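Local structure of E3 SUMO-protein ligase SIZ2 (Saccharomyces cerevisiae, 6U75) at residues K35-K38 and S39-D42; I240-F243 and V244-I248; K95-N98 and G99-N102; I11-P15 and D16-K20. The protein acts as a PIAS-family SUMO E3 ligase that may promote attachment of SUMO to septins and may be involved in chromosome maintenance. All coordinates share one frame; numbering follows the deposited sequence.

Interaction 1: residues K35-K38 and S39-D42; sequences KVSK and SNHD
Ser37 and Asn40 meet where the chain leaves the loop after strand 28-34 and enters helix 38-46, a worked example of how a helix start supplies acceptors for its first N-H groups. Ser37 is the N-cap residue, and its OG accepts the backbone N of Asn40 at 3.2 Å. A chi1 of 66°, with OG lying between the backbone N and the carbonyl carbon, brings the hydroxyl to that donor. The side-chain ND2 of Asn40 also sits 3.0 Å from Ser37 OG, but at an angle too poor for a hydrogen bond, so the hydroxyl caps the backbone N-H, not the amide. Ordinary helical bonds take over next: His41 N donates to Ser37 O at 3.1 Å and Asp42 N to Lys38 O at 2.9 Å. The His41 ring turns its edge to the incoming chain, with Val36 O and Ser37 O near its plane, while the Val36 side chain crosses that of His41 at about a right angle, CG1 3.7 Å from His41 CD2.

On the outer side Lys38 bends at chi2 (-96°) and reaches along the first turn, where its NZ forms a salt bridge with Asp42 OD2 at 3.0 Å through the syn lone pair; the bond to OD1 is weak. With an alanine in place of Asp42, the Lys38 ammonium would probably lose its charged mate and be freer to turn. Pro113 packs against both Lys38 and His41, and Leu110 against Val36. The whole is a serine-capped helix N-terminus within the PINIT domain, reinforced by an i to i+4 salt bridge.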
loop_
_atom_site.group_PDB
_atom_site.type_symbol
_atom_site.label_atom_id
_atom_site.label_comp_id
_atom_site.label_asym_id
_atom_site.label_seq_id
_atom_site.Cartn_x
_atom_site.Cartn_y
_atom_site.Cartn_z
ATOM N N LYS A 35 -20.253 -20.281 -1.903
ATOM C CA LYS A 35 -19.402 -21.407 -2.248
ATOM C C LYS A 35 -18.308 -20.946 -3.197
ATOM O O LYS A 35 -18.477 -19.974 -3.940
ATOM C CB LYS A 35 -20.217 -22.531 -2.901
ATOM C CG LYS A 35 -21.387 -23.014 -2.058
ATOM C CD LYS A 35 -22.326 -23.922 -2.842
ATOM C CE LYS A 35 -21.833 -25.360 -2.880
ATOM N NZ LYS A 35 -21.890 -26.002 -1.538
ATOM N N VAL A 36 -17.179 -21.646 -3.161
ATOM C CA VAL A 36 -16.062 -21.400 -4.064
ATOM C C VAL A 36 -15.901 -22.649 -4.917
ATOM O O VAL A 36 -15.475 -23.700 -4.421
ATOM C CB VAL A 36 -14.770 -21.065 -3.310
ATOM C CG1 VAL A 36 -13.606 -20.936 -4.284
ATOM C CG2 VAL A 36 -14.948 -19.782 -2.511
ATOM N N SER A 37 -16.242 -22.535 -6.201
ATOM C CA SER A 37 -16.241 -23.669 -7.115
ATOM C C SER A 37 -14.934 -24.447 -7.059
ATOM O O SER A 37 -13.908 -23.925 -6.610
ATOM C CB SER A 37 -16.490 -23.192 -8.546
ATOM O OG SER A 37 -15.407 -22.403 -9.008
ATOM N N LYS A 38 -14.967 -25.701 -7.516
ATOM C CA LYS A 38 -13.749 -26.499 -7.577
ATOM C C LYS A 38 -12.774 -25.947 -8.608
ATOM O O LYS A 38 -11.557 -26.094 -8.450
ATOM C CB LYS A 38 -14.099 -27.953 -7.892
ATOM C CG LYS A 38 -13.042 -28.961 -7.470
ATOM C CD LYS A 38 -12.114 -29.325 -8.615
ATOM C CE LYS A 38 -11.083 -30.355 -8.177
ATOM N NZ LYS A 38 -10.168 -30.743 -9.286
ATOM N N SER A 39 -13.284 -25.304 -9.663
ATOM C CA SER A 39 -12.398 -24.681 -10.641
ATOM C C SER A 39 -11.610 -23.535 -10.019
ATOM O O SER A 39 -10.414 -23.376 -10.286
ATOM C CB SER A 39 -13.205 -24.188 -11.842
ATOM O OG SER A 39 -13.573 -25.264 -12.687
ATOM N N ASN A 40 -12.259 -22.726 -9.179
ATOM C CA ASN A 40 -11.542 -21.649 -8.505
ATOM C C ASN A 40 -10.555 -22.190 -7.475
ATOM O O ASN A 40 -9.494 -21.593 -7.263
ATOM C CB ASN A 40 -12.538 -20.689 -7.856
ATOM C CG ASN A 40 -13.258 -19.824 -8.877
ATOM O OD1 ASN A 40 -12.662 -19.371 -9.854
ATOM N ND2 ASN A 40 -14.545 -19.592 -8.656
ATOM N N HIS A 41 -10.870 -23.320 -6.840
ATOM C CA HIS A 41 -9.887 -23.975 -5.981
ATOM C C HIS A 41 -8.673 -24.423 -6.786
ATOM O O HIS A 41 -7.524 -24.228 -6.368
ATOM C CB HIS A 41 -10.527 -25.166 -5.268
ATOM C CG HIS A 41 -11.157 -24.818 -3.956
ATOM N ND1 HIS A 41 -10.504 -24.979 -2.752
ATOM C CD2 HIS A 41 -12.379 -24.318 -3.656
ATOM C CE1 HIS A 41 -11.297 -24.594 -1.769
ATOM N NE2 HIS A 41 -12.441 -24.190 -2.291
ATOM N N ASP A 42 -8.911 -25.036 -7.949
ATOM C CA ASP A 42 -7.804 -25.442 -8.808
ATOM C C ASP A 42 -6.988 -24.235 -9.249
ATOM O O ASP A 42 -5.762 -24.315 -9.374
ATOM C CB ASP A 42 -8.331 -26.198 -10.028
ATOM C CG ASP A 42 -9.005 -27.505 -9.660
ATOM O OD1 ASP A 42 -8.696 -28.055 -8.582
ATOM O OD2 ASP A 42 -9.841 -27.985 -10.452
#

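Interaction 2: residues I240-F243 and V244-I248; sequences ISEF and VDNII
Phe243 and Ile247 are brought together by two first torsions: the phenylalanine CG stands anti to the backbone N (chi1 -168°), while the isoleucine CG1 lies anti to its carbonyl carbon and the chain then runs on extended to CD1. One turn apart on helix 242-249, the two side chains converge so that Ile247 CD1 comes over a face of the ring, 4.1 Å from the Phe243 centroid and 29° off the normal, a CH-pi contact. It leans toward one side of the ring, with Phe243 CE2 3.6 Å from Ile247 CD1.

The neighbouring pair repeats the spacing with polar groups. Glu242 extends past Asn246, whose ND2 lies 3.5 Å from Glu242 CG, and the carboxylate and amide planes are turned 73° apart. The carboxylate finds its strongest partner elsewhere, OE1 accepting the backbone N of Lys157. An alanine in place of Asn246 is likely to leave the Glu242 methylene less covered and open a gap beside Lys157, which the asparagine also touches.

Beneath the side chains the main chain is regular: Asp245 N donates to Ser241 O at 3.0 Å, Asn246 N to Glu242 O at 2.9 Å and Ile247 N to Phe243 O at 3.0 Å. Ser241 holds the N-cap position, its OG 3.7 Å from Val244 CG2. Phe243 also packs on helix 157-168 through Ile164, and Leu183 touches Val244 and Ile247. The chemistry therefore divides by face: main-chain bonds hold the helix, apolar burial fixes it within the predicted SP-RING finger, and the polar pair lies on a partly exposed face.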
loop_
_atom_site.group_PDB
_atom_site.type_symbol
_atom_site.label_atom_id
_atom_site.label_comp_id
_atom_site.label_asym_id
_atom_site.label_seq_id
_atom_site.Cartn_x
_atom_site.Cartn_y
_atom_site.Cartn_z
ATOM N N ILE A 240 14.624 5.708 -8.280
ATOM C CA ILE A 240 15.852 5.854 -7.507
ATOM C C ILE A 240 16.512 7.180 -7.856
ATOM O O ILE A 240 16.464 7.635 -9.006
ATOM C CB ILE A 240 16.805 4.675 -7.774
ATOM C CG1 ILE A 240 16.172 3.351 -7.331
ATOM C CG2 ILE A 240 18.134 4.897 -7.066
ATOM C CD1 ILE A 240 15.958 3.231 -5.833
ATOM N N SER A 241 17.135 7.804 -6.859
ATOM C CA SER A 241 17.876 9.046 -7.051
ATOM C C SER A 241 19.346 8.705 -7.268
ATOM O O SER A 241 20.019 8.215 -6.356
ATOM C CB SER A 241 17.705 9.972 -5.851
ATOM O OG SER A 241 18.651 11.026 -5.890
ATOM N N GLU A 242 19.845 8.965 -8.478
ATOM C CA GLU A 242 21.233 8.638 -8.784
ATOM C C GLU A 242 22.202 9.448 -7.931
ATOM O O GLU A 242 23.271 8.950 -7.568
ATOM C CB GLU A 242 21.510 8.875 -10.268
ATOM C CG GLU A 242 22.855 8.345 -10.735
ATOM C CD GLU A 242 23.159 8.704 -12.175
ATOM O OE1 GLU A 242 22.431 9.544 -12.746
ATOM O OE2 GLU A 242 24.126 8.147 -12.736
ATOM N N PHE A 243 21.846 10.689 -7.596
ATOM C CA PHE A 243 22.748 11.548 -6.834
ATOM C C PHE A 243 23.006 10.976 -5.443
ATOM O O PHE A 243 24.155 10.714 -5.061
ATOM C CB PHE A 243 22.152 12.956 -6.748
ATOM C CG PHE A 243 23.109 13.997 -6.242
ATOM C CD1 PHE A 243 24.208 14.375 -6.996
ATOM C CD2 PHE A 243 22.896 14.617 -5.021
ATOM C CE1 PHE A 243 25.085 15.338 -6.535
ATOM C CE2 PHE A 243 23.768 15.582 -4.556
ATOM C CZ PHE A 243 24.864 15.943 -5.314
ATOM N N VAL A 244 21.937 10.772 -4.669
ATOM C CA VAL A 244 22.086 10.230 -3.322
ATOM C C VAL A 244 22.661 8.821 -3.378
ATOM O O VAL A 244 23.443 8.419 -2.510
ATOM C CB VAL A 244 20.734 10.258 -2.583
ATOM C CG1 VAL A 244 20.901 9.758 -1.155
ATOM C CG2 VAL A 244 20.143 11.660 -2.600
ATOM N N ASP A 245 22.277 8.047 -4.394
ATOM C CA ASP A 245 22.803 6.693 -4.524
ATOM C C ASP A 245 24.317 6.706 -4.696
ATOM O O ASP A 245 25.030 5.924 -4.056
ATOM C CB ASP A 245 22.134 5.984 -5.701
ATOM C CG ASP A 245 22.635 4.568 -5.889
ATOM O OD1 ASP A 245 22.326 3.709 -5.035
ATOM O OD2 ASP A 245 23.338 4.313 -6.889
ATOM N N ASN A 246 24.827 7.593 -5.553
ATOM C CA ASN A 246 26.269 7.683 -5.746
ATOM C C ASN A 246 26.959 8.209 -4.495
ATOM O O ASN A 246 28.064 7.768 -4.160
ATOM C CB ASN A 246 26.585 8.575 -6.946
ATOM C CG ASN A 246 26.049 8.011 -8.247
ATOM O OD1 ASN A 246 25.697 6.834 -8.328
ATOM N ND2 ASN A 246 25.990 8.849 -9.276
ATOM N N ILE A 247 26.327 9.150 -3.791
ATOM C CA ILE A 247 26.915 9.637 -2.545
ATOM C C ILE A 247 27.043 8.498 -1.541
ATOM O O ILE A 247 28.052 8.383 -0.836
ATOM C CB ILE A 247 26.090 10.806 -1.976
ATOM C CG1 ILE A 247 26.220 12.027 -2.889
ATOM C CG2 ILE A 247 26.545 11.138 -0.552
ATOM C CD1 ILE A 247 25.462 13.246 -2.410
ATOM N N ILE A 248 26.027 7.637 -1.464
ATOM C CA ILE A 248 26.067 6.530 -0.514
ATOM C C ILE A 248 27.115 5.505 -0.928
ATOM O O ILE A 248 27.890 5.019 -0.095
ATOM C CB ILE A 248 24.675 5.887 -0.381
ATOM C CG1 ILE A 248 23.690 6.871 0.251
ATOM C CG2 ILE A 248 24.760 4.609 0.447
ATOM C CD1 ILE A 248 22.245 6.420 0.180
#

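Interaction 3: residues K95-N98 and G99-N102; sequences KKQN and GTGN
Gln97 and Thr100 meet across a bend in the irregular loop between strands 85-86 and 104-105, and the glutamine can be followed atom by atom along a single methyl group. Its CG stands anti to the backbone N (chi1 -171°) and the chain runs on extended, so that the whole side chain passes Thr100 CG2 at about a right angle. Gln97 CB lies 3.6 Å from Thr100 CG2, and Gln97 CG comes to 3.4 Å of the same methyl. At the amide carbon the methyl sits almost directly above the plane of the group, with Gln97 CD 3.3 Å from Thr100 CG2. The two polar tips straddle it: Gln97 OE1 is 3.7 Å and Gln97 NE2 3.5 Å from Thr100 CG2. The contact is thus van der Waals throughout, and neither end of the amide uses the threonine as a polar partner.

The hydroxyl on the other branch of Thr100 is engaged elsewhere, OG1 bonding to Gly93 O. Lys92 NZ donates to Gln97 O, and Gly99 N to Asp73 OD1, so polar bonds from outside hold the bend on both sides of Asn98. The bend itself passes through Gly99, whose phi of 87° and psi of 6° would bring a side-chain CB into collision with Asn98 O.

On both sides of the bend the loop approaches the zinc-finger part: Gln97 touches Gln225 before it, and after it Asn102 ND2 makes a weak hydrogen bond with Ser219 O. The arrangement is an irregular loop of the PINIT domain that bends at a glycine with positive phi, lying where that domain meets the predicted SP-RING finger.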
loop_
_atom_site.group_PDB
_atom_site.type_symbol
_atom_site.label_atom_id
_atom_site.label_comp_id
_atom_site.label_asym_id
_atom_site.label_seq_id
_atom_site.Cartn_x
_atom_site.Cartn_y
_atom_site.Cartn_z
ATOM N N LYS A 95 -7.355 4.508 11.443
ATOM C CA LYS A 95 -8.779 4.763 11.640
ATOM C C LYS A 95 -9.149 6.199 11.292
ATOM O O LYS A 95 -10.298 6.472 10.925
ATOM C CB LYS A 95 -9.168 4.462 13.088
ATOM C CG LYS A 95 -8.764 3.079 13.580
ATOM C CD LYS A 95 -8.259 3.140 15.013
ATOM C CE LYS A 95 -7.683 1.809 15.463
ATOM N NZ LYS A 95 -7.001 1.921 16.782
ATOM N N LYS A 96 -8.197 7.127 11.404
ATOM C CA LYS A 96 -8.478 8.537 11.163
ATOM C C LYS A 96 -8.636 8.869 9.685
ATOM O O LYS A 96 -9.260 9.886 9.360
ATOM C CB LYS A 96 -7.362 9.399 11.753
ATOM C CG LYS A 96 -7.275 9.355 13.267
ATOM C CD LYS A 96 -8.459 10.061 13.910
ATOM C CE LYS A 96 -8.190 10.372 15.371
ATOM N NZ LYS A 96 -7.070 11.340 15.542
ATOM N N GLN A 97 -8.090 8.053 8.790
ATOM C CA GLN A 97 -8.111 8.324 7.362
ATOM C C GLN A 97 -8.969 7.296 6.638
ATOM O O GLN A 97 -9.038 6.129 7.033
ATOM C CB GLN A 97 -6.692 8.313 6.785
ATOM C CG GLN A 97 -6.597 8.808 5.352
ATOM C CD GLN A 97 -5.165 8.885 4.860
ATOM O OE1 GLN A 97 -4.225 8.905 5.656
ATOM N NE2 GLN A 97 -4.991 8.919 3.544
ATOM N N ASN A 98 -9.624 7.746 5.571
ATOM C CA ASN A 98 -10.478 6.899 4.753
ATOM C C ASN A 98 -9.706 6.404 3.539
ATOM O O ASN A 98 -8.922 7.148 2.942
ATOM C CB ASN A 98 -11.726 7.660 4.302
ATOM C CG ASN A 98 -12.590 8.101 5.466
ATOM O OD1 ASN A 98 -12.769 7.366 6.436
ATOM N ND2 ASN A 98 -13.126 9.312 5.377
ATOM N N GLY A 99 -9.936 5.146 3.174
ATOM C CA GLY A 99 -9.242 4.535 2.062
ATOM C C GLY A 99 -7.914 3.903 2.409
ATOM O O GLY A 99 -7.209 3.449 1.499
ATOM N N THR A 100 -7.550 3.858 3.691
ATOM C CA THR A 100 -6.284 3.291 4.138
ATOM C C THR A 100 -6.457 1.899 4.735
ATOM O O THR A 100 -5.683 1.498 5.611
ATOM C CB THR A 100 -5.620 4.217 5.157
ATOM O OG1 THR A 100 -6.387 4.232 6.367
ATOM C CG2 THR A 100 -5.521 5.631 4.608
ATOM N N GLY A 101 -7.463 1.158 4.286
ATOM C CA GLY A 101 -7.701 -0.182 4.767
ATOM C C GLY A 101 -7.065 -1.224 3.868
ATOM O O GLY A 101 -6.759 -0.967 2.707
ATOM N N ASN A 102 -6.865 -2.408 4.430
ATOM C CA ASN A 102 -6.346 -3.554 3.705
ATOM C C ASN A 102 -7.422 -4.618 3.552
ATOM O O ASN A 102 -8.395 -4.649 4.313
ATOM C CB ASN A 102 -5.137 -4.162 4.428
ATOM C CG ASN A 102 -3.868 -3.367 4.216
ATOM O OD1 ASN A 102 -3.785 -2.536 3.312
ATOM N ND2 ASN A 102 -2.865 -3.628 5.044
#

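Interaction 4: residues I11-P15 and D16-K20; sequences IVQIP and DANKK
A type II beta turn from Ile14 to Ala17 interrupts strand 12-21, and side chains from its two arms meet across it. At the turn's first and last positions Ile14 CG2 meets Ala17 CB at 3.6 Å, an apolar contact on the buried side. The isoleucine CG2 reaches the alanine because it stands anti to the backbone N, which leaves CG1 to lead elsewhere. Pro15 and Asp16 take the two corners. Proline suits the first, while Asp16 adopts the left-handed backbone conformation (phi 63°) that the second corner of a type II turn requires.

One step further out, Gln13 and Asn18 reach toward each other from the two arms. The glutamine is extended from CB to its amide, and Gln13 NE2 comes to 2.9 Å of Asn18 OD1. The side chains cross at about a right angle and the two amide planes stand 75° apart, so the groups are set well away from coplanar.

Both arms pair with the same neighbour, strand 130-139, through backbone bonds of Ile14 with Cys134 and of Lys19 with Ile132. Ala17 also packs on Phe34, and Ile14 on Leu52 and Asn40. At the start of the strand Ile11 and Val12 both face Ile136, a classic beta bulge. The result is a strand that bulges, turns aside and rejoins strand 130-139 in the five-stranded antiparallel sheet of the PINIT domain.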
loop_
_atom_site.group_PDB
_atom_site.type_symbol
_atom_site.label_atom_id
_atom_site.label_comp_id
_atom_site.label_asym_id
_atom_site.label_seq_id
_atom_site.Cartn_x
_atom_site.Cartn_y
_atom_site.Cartn_z
ATOM N N ILE A 11 -7.811 -11.345 -10.455
ATOM C CA ILE A 11 -7.814 -12.403 -11.449
ATOM C C ILE A 11 -9.234 -12.789 -11.838
ATOM O O ILE A 11 -9.525 -12.994 -13.018
ATOM C CB ILE A 11 -7.038 -13.631 -10.923
ATOM C CG1 ILE A 11 -5.596 -13.251 -10.572
ATOM C CG2 ILE A 11 -7.074 -14.766 -11.936
ATOM C CD1 ILE A 11 -4.788 -12.727 -11.744
ATOM N N VAL A 12 -10.128 -12.884 -10.858
ATOM C CA VAL A 12 -11.528 -13.197 -11.110
ATOM C C VAL A 12 -12.324 -12.822 -9.869
ATOM O O VAL A 12 -11.869 -13.015 -8.739
ATOM C CB VAL A 12 -11.715 -14.689 -11.476
ATOM C CG1 VAL A 12 -11.061 -15.580 -10.430
ATOM C CG2 VAL A 12 -13.193 -15.018 -11.615
ATOM N N GLN A 13 -13.515 -12.276 -10.092
ATOM C CA GLN A 13 -14.439 -12.005 -9.004
ATOM C C GLN A 13 -15.197 -13.274 -8.646
ATOM O O GLN A 13 -15.593 -14.044 -9.526
ATOM C CB GLN A 13 -15.419 -10.902 -9.399
ATOM C CG GLN A 13 -16.360 -10.481 -8.283
ATOM C CD GLN A 13 -17.256 -9.327 -8.686
ATOM O OE1 GLN A 13 -17.125 -8.776 -9.779
ATOM N NE2 GLN A 13 -18.175 -8.958 -7.803
ATOM N N ILE A 14 -15.395 -13.492 -7.354
ATOM C CA ILE A 14 -16.145 -14.663 -6.896
ATOM C C ILE A 14 -17.638 -14.356 -6.996
ATOM O O ILE A 14 -18.090 -13.345 -6.435
ATOM C CB ILE A 14 -15.754 -15.030 -5.468
ATOM C CG1 ILE A 14 -14.318 -15.560 -5.423
ATOM C CG2 ILE A 14 -16.719 -16.062 -4.901
ATOM C CD1 ILE A 14 -14.119 -16.905 -6.105
ATOM N N PRO A 15 -18.425 -15.179 -7.685
ATOM C CA PRO A 15 -19.860 -14.907 -7.786
ATOM C C PRO A 15 -20.592 -15.257 -6.501
ATOM O O PRO A 15 -20.185 -16.135 -5.738
ATOM C CB PRO A 15 -20.306 -15.813 -8.940
ATOM C CG PRO A 15 -19.367 -16.962 -8.881
ATOM C CD PRO A 15 -18.047 -16.405 -8.412
ATOM N N ASP A 16 -21.694 -14.544 -6.272
ATOM C CA ASP A 16 -22.544 -14.751 -5.103
ATOM C C ASP A 16 -21.809 -14.469 -3.798
ATOM O O ASP A 16 -22.206 -14.967 -2.739
ATOM C CB ASP A 16 -23.115 -16.173 -5.082
ATOM C CG ASP A 16 -23.783 -16.553 -6.390
ATOM O OD1 ASP A 16 -24.289 -15.648 -7.088
ATOM O OD2 ASP A 16 -23.801 -17.757 -6.722
ATOM N N ALA A 17 -20.736 -13.678 -3.853
ATOM C CA ALA A 17 -19.985 -13.285 -2.666
ATOM C C ALA A 17 -20.033 -11.778 -2.443
ATOM O O ALA A 17 -19.137 -11.217 -1.804
ATOM C CB ALA A 17 -18.534 -13.758 -2.765
ATOM N N ASN A 18 -21.057 -11.112 -2.962
ATOM C CA ASN A 18 -21.254 -9.685 -2.764
ATOM C C ASN A 18 -22.288 -9.457 -1.671
ATOM O O ASN A 18 -23.126 -10.317 -1.391
ATOM C CB ASN A 18 -21.708 -9.013 -4.062
ATOM C CG ASN A 18 -20.789 -9.313 -5.226
ATOM O OD1 ASN A 18 -19.827 -8.588 -5.474
ATOM N ND2 ASN A 18 -21.079 -10.392 -5.948
ATOM N N LYS A 19 -22.223 -8.283 -1.047
ATOM C CA LYS A 19 -23.218 -7.958 -0.035
ATOM C C LYS A 19 -23.238 -6.458 0.211
ATOM O O LYS A 19 -22.192 -5.811 0.248
ATOM C CB LYS A 19 -22.940 -8.704 1.278
ATOM C CG LYS A 19 -24.129 -8.748 2.233
ATOM C CD LYS A 19 -25.261 -9.611 1.682
ATOM C CE LYS A 19 -26.490 -9.576 2.578
ATOM N NZ LYS A 19 -26.458 -10.629 3.629
ATOM N N LYS A 20 -24.438 -5.914 0.379
ATOM C CA LYS A 20 -24.616 -4.526 0.777
ATOM C C LYS A 20 -24.894 -4.471 2.273
ATOM O O LYS A 20 -25.767 -5.188 2.775
ATOM C CB LYS A 20 -25.757 -3.870 -0.000
ATOM C CG LYS A 20 -25.403 -3.469 -1.426
ATOM C CD LYS A 20 -24.287 -2.434 -1.461
ATOM C CE LYS A 20 -24.400 -1.532 -2.678
ATOM N NZ LYS A 20 -25.551 -0.590 -2.563
#

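Overall arrangement
This fragment of the longer ligase holds the PINIT domain, with interactions 1, 3 and 4, and the predicted SP-RING finger, with interaction 2, whose centre lies about 48 Å from that of interaction 1 and on the opposite side of the chain's centre. Interactions 1 and 4 alone touch: Asn40 ND2 packs on Ile14 CD1 at 3.7 Å, setting the helix start against the broken strand. Both are partly buried: interaction 1 adds a cap and a salt bridge at an exposed lysine, interaction 4 an apolar pair within a turn. Interaction 2 is the most buried, with a methyl over an aromatic face. Interaction 3, nearer the chain's centre, relies on one methyl and on polar partners outside its residues.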